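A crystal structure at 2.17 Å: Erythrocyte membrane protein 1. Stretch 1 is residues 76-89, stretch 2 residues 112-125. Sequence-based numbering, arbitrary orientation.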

# COMPACT_ATOMS: atom_id res chain seq x y z
N ASN A 76 16.12 -12.06 -18.65
CA ASN A 76 16.60 -11.15 -17.63
C ASN A 76 15.85 -9.82 -17.61
O ASN A 76 16.05 -9.04 -16.67
CB ASN A 76 18.10 -10.87 -17.82
CG ASN A 76 18.73 -10.22 -16.60
OD1 ASN A 76 18.89 -9.01 -16.55
ND2 ASN A 76 19.06 -11.04 -15.61
N GLY A 77 14.98 -9.56 -18.58
CA GLY A 77 14.25 -8.31 -18.62
C GLY A 77 12.81 -8.41 -18.18
O GLY A 77 11.98 -7.60 -18.59
N GLY A 78 12.49 -9.41 -17.36
CA GLY A 78 11.15 -9.54 -16.84
C GLY A 78 10.85 -8.53 -15.75
O GLY A 78 11.74 -7.98 -15.11
N ALA A 79 9.55 -8.29 -15.53
CA ALA A 79 9.15 -7.34 -14.51
C ALA A 79 9.43 -7.86 -13.11
O ALA A 79 9.76 -7.08 -12.21
CB ALA A 79 7.67 -6.98 -14.66
N CYS A 80 9.31 -9.18 -12.90
CA CYS A 80 9.60 -9.78 -11.60
C CYS A 80 11.03 -10.28 -11.49
O CYS A 80 11.33 -11.08 -10.60
CB CYS A 80 8.63 -10.93 -11.32
SG CYS A 80 6.90 -10.48 -11.05
N THR A 81 11.93 -9.83 -12.37
CA THR A 81 13.30 -10.33 -12.38
C THR A 81 14.01 -9.96 -11.09
O THR A 81 14.14 -8.77 -10.75
CB THR A 81 14.05 -9.78 -13.59
OG1 THR A 81 13.50 -10.33 -14.79
CG2 THR A 81 15.53 -10.15 -13.50
N GLY A 82 14.46 -10.97 -10.36
CA GLY A 82 15.22 -10.76 -9.14
C GLY A 82 14.48 -10.13 -7.99
O GLY A 82 15.06 -9.32 -7.25
N LYS A 83 13.20 -10.48 -7.81
CA LYS A 83 12.39 -9.94 -6.72
C LYS A 83 12.04 -11.04 -5.74
O LYS A 83 11.67 -12.15 -6.14
CB LYS A 83 11.11 -9.29 -7.26
CG LYS A 83 11.34 -8.13 -8.24
CD LYS A 83 11.99 -6.93 -7.55
CE LYS A 83 12.24 -5.81 -8.54
NZ LYS A 83 12.93 -4.65 -7.91
N ASP A 84 12.15 -10.72 -4.45
CA ASP A 84 11.80 -11.62 -3.34
C ASP A 84 12.62 -12.92 -3.41
O ASP A 84 12.10 -14.02 -3.58
CB ASP A 84 10.30 -11.92 -3.33
CG ASP A 84 9.85 -12.58 -2.04
OD1 ASP A 84 10.54 -12.43 -1.01
OD2 ASP A 84 8.80 -13.26 -2.05
N GLY A 85 13.93 -12.75 -3.24
CA GLY A 85 14.85 -13.87 -3.30
C GLY A 85 14.77 -14.81 -2.11
O GLY A 85 15.22 -15.96 -2.21
N ASN A 86 14.22 -14.35 -0.99
CA ASN A 86 14.10 -15.16 0.21
C ASN A 86 12.68 -15.65 0.47
O ASN A 86 12.44 -16.30 1.49
CB ASN A 86 14.61 -14.39 1.43
CG ASN A 86 16.08 -14.05 1.32
OD1 ASN A 86 16.89 -14.85 0.86
ND2 ASN A 86 16.44 -12.84 1.75
N ASN A 87 11.74 -15.34 -0.43
CA ASN A 87 10.34 -15.73 -0.28
C ASN A 87 9.77 -15.22 1.05
O ASN A 87 9.31 -15.99 1.90
CB ASN A 87 10.17 -17.24 -0.41
CG ASN A 87 10.49 -17.74 -1.81
OD1 ASN A 87 9.64 -17.72 -2.69
ND2 ASN A 87 11.73 -18.18 -2.01
N GLU A 88 9.80 -13.90 1.20
CA GLU A 88 9.26 -13.24 2.39
C GLU A 88 8.05 -12.38 2.09
O GLU A 88 7.45 -11.85 3.04
CB GLU A 88 10.34 -12.38 3.06
CG GLU A 88 11.51 -13.15 3.59
CD GLU A 88 12.57 -12.25 4.18
OE1 GLU A 88 12.56 -11.04 3.87
OE2 GLU A 88 13.41 -12.74 4.96
N ARG A 89 7.65 -12.24 0.83
CA ARG A 89 6.73 -11.17 0.44
C ARG A 89 5.38 -11.30 1.14
O ARG A 89 4.81 -10.29 1.57
CB ARG A 89 6.54 -11.16 -1.08
CG ARG A 89 5.74 -9.97 -1.58
CD ARG A 89 5.65 -9.92 -3.10
NE ARG A 89 5.03 -8.68 -3.55
CZ ARG A 89 4.74 -8.39 -4.82
NH1 ARG A 89 4.17 -7.23 -5.12
NH2 ARG A 89 5.00 -9.26 -5.78
N PRO A 112 5.86 -1.84 3.40
CA PRO A 112 5.20 -3.16 3.35
C PRO A 112 6.04 -4.15 2.56
O PRO A 112 6.61 -3.79 1.52
CB PRO A 112 3.87 -2.87 2.64
CG PRO A 112 3.68 -1.36 2.75
CD PRO A 112 5.06 -0.79 2.75
N PRO A 113 6.14 -5.40 3.02
CA PRO A 113 6.86 -6.41 2.23
C PRO A 113 6.32 -6.58 0.82
O PRO A 113 7.10 -6.84 -0.10
CB PRO A 113 6.68 -7.69 3.06
CG PRO A 113 6.50 -7.21 4.46
CD PRO A 113 5.75 -5.90 4.35
N ARG A 114 5.01 -6.44 0.63
CA ARG A 114 4.45 -6.48 -0.72
C ARG A 114 5.05 -5.38 -1.59
O ARG A 114 5.41 -5.63 -2.75
CB ARG A 114 2.93 -6.34 -0.66
CG ARG A 114 2.27 -6.17 -2.02
CD ARG A 114 0.88 -5.58 -1.88
NE ARG A 114 0.90 -4.36 -1.08
CZ ARG A 114 1.25 -3.16 -1.55
NH1 ARG A 114 1.25 -2.11 -0.75
NH2 ARG A 114 1.59 -3.03 -2.83
N ARG A 115 5.18 -4.17 -1.04
CA ARG A 115 5.74 -3.05 -1.80
C ARG A 115 7.23 -3.24 -2.06
O ARG A 115 7.70 -2.97 -3.17
CB ARG A 115 5.50 -1.74 -1.04
CG ARG A 115 6.29 -0.54 -1.56
CD ARG A 115 5.76 -0.06 -2.90
NE ARG A 115 6.57 1.03 -3.47
CZ ARG A 115 7.59 0.84 -4.30
NH1 ARG A 115 7.94 -0.38 -4.65
NH2 ARG A 115 8.27 1.88 -4.77
N GLN A 116 7.97 -3.70 -1.06
CA GLN A 116 9.42 -3.83 -1.21
C GLN A 116 9.79 -4.79 -2.34
O GLN A 116 10.77 -4.57 -3.06
CB GLN A 116 10.04 -4.30 0.11
CG GLN A 116 11.53 -4.55 0.03
CD GLN A 116 12.13 -4.85 1.39
OE1 GLN A 116 11.70 -4.29 2.40
NE2 GLN A 116 13.12 -5.73 1.42
N HIS A 117 9.02 -5.87 -2.51
CA HIS A 117 9.30 -6.86 -3.54
C HIS A 117 8.37 -6.74 -4.74
O HIS A 117 8.07 -7.73 -5.41
CB HIS A 117 9.22 -8.27 -2.94
CG HIS A 117 10.09 -8.45 -1.74
ND1 HIS A 117 11.46 -8.36 -1.78
CD2 HIS A 117 9.77 -8.71 -0.45
CE1 HIS A 117 11.95 -8.56 -0.57
NE2 HIS A 117 10.95 -8.78 0.26
N MET A 118 7.92 -5.52 -5.04
CA MET A 118 7.04 -5.27 -6.17
C MET A 118 7.79 -5.50 -7.49
O MET A 118 8.99 -5.23 -7.60
CB MET A 118 6.51 -3.84 -6.09
CG MET A 118 5.26 -3.55 -6.90
SD MET A 118 4.51 -1.99 -6.39
CE MET A 118 3.41 -1.69 -7.77
N CYS A 119 7.07 -5.99 -8.50
CA CYS A 119 7.67 -6.36 -9.78
C CYS A 119 7.72 -5.15 -10.71
O CYS A 119 6.89 -4.97 -11.60
CB CYS A 119 6.90 -7.51 -10.43
SG CYS A 119 6.93 -9.09 -9.55
N THR A 120 8.74 -4.31 -10.50
CA THR A 120 8.93 -3.11 -11.31
C THR A 120 10.31 -3.08 -11.97
O THR A 120 10.83 -2.02 -12.30
CB THR A 120 8.73 -1.85 -10.47
OG1 THR A 120 9.63 -1.88 -9.35
CG2 THR A 120 7.30 -1.78 -9.95
N SER A 121 10.90 -4.26 -12.18
CA SER A 121 12.27 -4.33 -12.68
C SER A 121 12.39 -3.82 -14.11
O SER A 121 13.41 -3.24 -14.48
CB SER A 121 12.79 -5.76 -12.57
OG SER A 121 14.14 -5.85 -12.98
N ASN A 122 11.36 -4.04 -14.94
CA ASN A 122 11.38 -3.50 -16.29
C ASN A 122 11.40 -1.97 -16.26
O ASN A 122 12.09 -1.34 -17.07
CB ASN A 122 10.19 -4.01 -17.09
CG ASN A 122 8.85 -3.57 -16.50
OD1 ASN A 122 8.66 -3.63 -15.29
ND2 ASN A 122 7.93 -3.14 -17.36
N LEU A 123 10.67 -1.37 -15.33
CA LEU A 123 10.65 0.09 -15.23
C LEU A 123 11.96 0.63 -14.68
O LEU A 123 12.37 1.75 -15.03
CB LEU A 123 9.48 0.54 -14.36
CG LEU A 123 8.08 0.22 -14.88
CD1 LEU A 123 7.03 0.57 -13.83
CD2 LEU A 123 7.80 0.96 -16.18
N GLU A 124 12.64 -0.14 -13.83
CA GLU A 124 13.90 0.30 -13.25
C GLU A 124 15.04 0.31 -14.26
O GLU A 124 16.00 1.06 -14.08
CB GLU A 124 14.27 -0.59 -12.06
CG GLU A 124 13.32 -0.49 -10.88
CD GLU A 124 13.46 -1.66 -9.91
OE1 GLU A 124 12.43 -2.30 -9.59
OE2 GLU A 124 14.60 -1.95 -9.48
N ASN A 125 14.95 -0.49 -15.32
CA ASN A 125 16.01 -0.63 -16.31
C ASN A 125 15.53 -0.22 -17.70
O ASN A 125 15.80 -0.89 -18.70
CB ASN A 125 16.55 -2.06 -16.33
CG ASN A 125 17.12 -2.49 -14.99
OD1 ASN A 125 18.26 -2.16 -14.66
ND2 ASN A 125 16.33 -3.23 -14.22
O HOH W 1 10.52 -3.91 -5.98
O HOH W 2 10.77 -8.78 3.12
O HOH W 3 7.55 -10.58 -5.78

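Two segments of one chain run antiparallel: Ala79 lies nearest Ser121, Cys80 nearest Cys119, Asp84 nearest His117 and Arg89 nearest Pro113. Stretch 1 has no regular helix or strand and advances through beta turns at Gly78–Thr81, Cys80–Lys83 and Asp84–Asn87. Stretch 2 carries two short helices, Pro113–Gln116 and Ser121–Glu124, joined by a loop. The contact buries 807 Å² between the stretches, both sides summed.

A disulfide joins Cys80 SG to Cys119 SG (2.0 Å, chi3 96°), fixing the turns of stretch 1 to the loop between the helices. Beside it, Ala79 CB approaches Cys119 CB at 4.3 Å, a small apolar contact.

Ser121 N donates to Ala79 O at 3.0 Å with a nearly straight angle of 159°. Because Ser121 opens the second helix, its amide is not used by a helical carbonyl and is free to bond across the interface. In the first turn, Thr81 OG1 donates to Gly78 O at 3.0 Å, reinforcing a weak backbone bond from Thr81 N to the same oxygen.

The Lys83 side chain crosses stretch 2 with its CE 3.4 Å from Met118 O, and its NZ forms a salt bridge with Glu124 OE1 at 2.9 Å. Thr120 OG1 donates to Glu124 OE1 at 2.8 Å, helping to hold the carboxylate in place. Lys83 NZ also donates to water 1, which passes hydrogens to Gln116 O and Met118 O and so ties the ammonium to the backbone at the end of the first helix and in the loop that follows.

Arg89 extends with all four chi angles near 180°, bringing its guanidinium to the C-terminal part of the first helix. Arg89 NE and Arg89 NH1 both donate weakly to Arg114 O, at 3.2 and 3.1 Å; both bonds converge on one oxygen and are bent, with N–H...O angles of 130° and 129°. His117 O sits over one guanidinium face, 3.4 Å from Arg89 CZ, and water 3 bridges this carbonyl to Arg89 NH2, though weakly on the arginine side. At the backbone end, Arg89 O meets Pro113 CB at 3.5 Å.

Asp84 lies over one face of the His117 ring, with Asp84 CB 3.8 Å from His117 CG and an off-centre CH-pi contact from Asp84 CA, 4.0 Å from the ring centroid. The Asp84 carboxylate turns to its own stretch, accepting from Glu88 N at OD1 (2.8 Å) and Arg89 N at OD2 (3.3 Å). Water 2 links His117 NE2 to Glu88 OE1.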